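Long-range contact in berberine bridge enzyme-like 28 (Arabidopsis thaliana, PDB 5D79), which is a covalently FAD-binding plant oxidoreductase of the berberine bridge enzyme-like family, involved in adaptation to salt stress: residues Ala168-Gly172 with Tyr195-Asn201. Sequence-based numbering, arbitrary orientation.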
loop_
_atom_site.group_PDB
_atom_site.type_symbol
_atom_site.label_atom_id
_atom_site.label_comp_id
_atom_site.label_asym_id
_atom_site.label_seq_id
_atom_site.Cartn_x
_atom_site.Cartn_y
_atom_site.Cartn_z
ATOM N N ALA A 168 7.007 -15.973 -8.549
ATOM C CA ALA A 168 6.183 -15.152 -7.675
ATOM C C ALA A 168 6.434 -13.678 -7.952
ATOM O O ALA A 168 7.245 -13.316 -8.802
ATOM C CB ALA A 168 6.473 -15.471 -6.202
ATOM N N PHE A 169 5.732 -12.817 -7.236
ATOM C CA PHE A 169 6.080 -11.424 -7.273
ATOM C C PHE A 169 5.871 -10.858 -5.882
ATOM O O PHE A 169 4.864 -11.149 -5.243
ATOM C CB PHE A 169 5.266 -10.663 -8.324
ATOM C CG PHE A 169 5.724 -9.250 -8.499
ATOM C CD1 PHE A 169 6.879 -8.972 -9.209
ATOM C CD2 PHE A 169 5.033 -8.201 -7.905
ATOM C CE1 PHE A 169 7.330 -7.675 -9.341
ATOM C CE2 PHE A 169 5.479 -6.892 -8.036
ATOM C CZ PHE A 169 6.619 -6.630 -8.754
ATOM N N PRO A 170 6.843 -10.064 -5.401
ATOM C CA PRO A 170 6.812 -9.507 -4.050
ATOM C C PRO A 170 5.942 -8.249 -3.942
ATOM O O PRO A 170 6.440 -7.150 -4.156
ATOM C CB PRO A 170 8.281 -9.184 -3.789
ATOM C CG PRO A 170 8.816 -8.837 -5.143
ATOM C CD PRO A 170 8.091 -9.719 -6.112
ATOM N N ALA A 171 4.656 -8.417 -3.640
ATOM C CA ALA A 171 3.761 -7.288 -3.375
ATOM C C ALA A 171 2.978 -7.569 -2.097
ATOM O O ALA A 171 3.318 -8.504 -1.366
ATOM C CB ALA A 171 2.824 -7.045 -4.547
ATOM N N GLY A 172 1.936 -6.783 -1.830
ATOM C CA GLY A 172 1.196 -6.899 -0.582
ATOM C C GLY A 172 0.356 -8.155 -0.429
ATOM O O GLY A 172 0.185 -8.936 -1.377
ATOM N N TYR A 195 13.195 -10.409 -1.348
ATOM C CA TYR A 195 13.190 -9.756 -2.648
ATOM C C TYR A 195 12.910 -8.264 -2.596
ATOM O O TYR A 195 12.964 -7.598 -3.622
ATOM C CB TYR A 195 12.171 -10.428 -3.559
ATOM C CG TYR A 195 12.589 -11.816 -3.980
ATOM C CD1 TYR A 195 13.788 -12.016 -4.657
ATOM C CD2 TYR A 195 11.799 -12.928 -3.692
ATOM C CE1 TYR A 195 14.191 -13.289 -5.051
ATOM C CE2 TYR A 195 12.193 -14.204 -4.079
ATOM C CZ TYR A 195 13.389 -14.376 -4.757
ATOM O OH TYR A 195 13.795 -15.624 -5.156
ATOM N N GLY A 196 12.631 -7.730 -1.411
ATOM C CA GLY A 196 12.352 -6.307 -1.269
ATOM C C GLY A 196 10.923 -5.929 -1.613
ATOM O O GLY A 196 10.008 -6.749 -1.514
ATOM N N LEU A 197 10.725 -4.682 -2.022
ATOM C CA LEU A 197 9.376 -4.176 -2.290
ATOM C C LEU A 197 9.003 -4.466 -3.736
ATOM O O LEU A 197 9.859 -4.823 -4.545
ATOM C CB LEU A 197 9.277 -2.665 -2.005
ATOM C CG LEU A 197 9.762 -2.138 -0.647
ATOM C CD1 LEU A 197 9.708 -0.615 -0.613
ATOM C CD2 LEU A 197 8.946 -2.727 0.487
ATOM N N ALA A 198 7.729 -4.314 -4.062
ATOM C CA ALA A 198 7.285 -4.444 -5.448
ATOM C C ALA A 198 8.033 -3.453 -6.340
ATOM O O ALA A 198 8.491 -3.804 -7.421
ATOM C CB ALA A 198 5.768 -4.233 -5.551
ATOM N N ALA A 199 8.172 -2.223 -5.855
ATOM C CA ALA A 199 8.866 -1.164 -6.583
ATOM C C ALA A 199 10.333 -1.501 -6.827
ATOM O O ALA A 199 10.944 -1.020 -7.784
ATOM C CB ALA A 199 8.750 0.154 -5.827
ATOM N N ASP A 200 10.895 -2.327 -5.958
ATOM C CA ASP A 200 12.272 -2.773 -6.111
ATOM C C ASP A 200 12.412 -3.790 -7.226
ATOM O O ASP A 200 13.531 -4.193 -7.552
ATOM C CB ASP A 200 12.790 -3.374 -4.805
ATOM C CG ASP A 200 12.839 -2.365 -3.677
ATOM O OD1 ASP A 200 12.868 -1.145 -3.954
ATOM O OD2 ASP A 200 12.850 -2.795 -2.512
ATOM N N ASN A 201 11.282 -4.191 -7.812
ATOM C CA ASN A 201 11.243 -5.281 -8.787
ATOM C C ASN A 201 10.523 -4.912 -10.080
ATOM O O ASN A 201 9.846 -5.733 -10.710
ATOM C CB ASN A 201 10.599 -6.504 -8.150
ATOM C CG ASN A 201 11.456 -7.091 -7.047
ATOM O OD1 ASN A 201 12.301 -7.940 -7.303
ATOM N ND2 ASN A 201 11.257 -6.623 -5.819
#
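With chi1 of Phe-169 at -173°, CG lies anti to the backbone N and the ring reaches Ala-198 and Asn-201; with chi1 of Asn-201 at -67°, CG is anti to the carbonyl carbon and the amide comes up to Pro-170. The Phe-169 ring touches with one rim: CE2 is 3.7 Å from Ala-198 CB, while CE1 meets Asn-201 O edge-on in the ring plane at 3.5 Å. Ring and amide planes stand 80° apart, so Phe-169 and Asn-201 pass one another without stacking. Pro-170, centre of an inverse gamma turn, fits into the bend of 195-201, its CG 3.4 Å from Asn-201 ND2 and 4.0 Å from Tyr-195 CB. Two bonds within 195-201, both nearly in the amide plane, fix the rotation of that amide: Asn-201 ND2 donates to Tyr-195 O at 2.9 Å, almost straight, and to Leu-197 O at 2.6 Å, more bent. Val-247 and Phe-183 join both loops, which lie within the FAD-binding PCMH-type domain, to strand 238-248 and helix 179-184. Pro-170 O sits 3.1 Å from Ala-198 CA and equally near Ala-198 N, but the angle at N makes no hydrogen bond. Cohesion thus rests on van der Waals contact in which backbone carbonyls and an amide take part, consistent with Asn-201, together with the Leu-197 N to Asp-200 OD2 bond, bracing the turn that receives Pro-170.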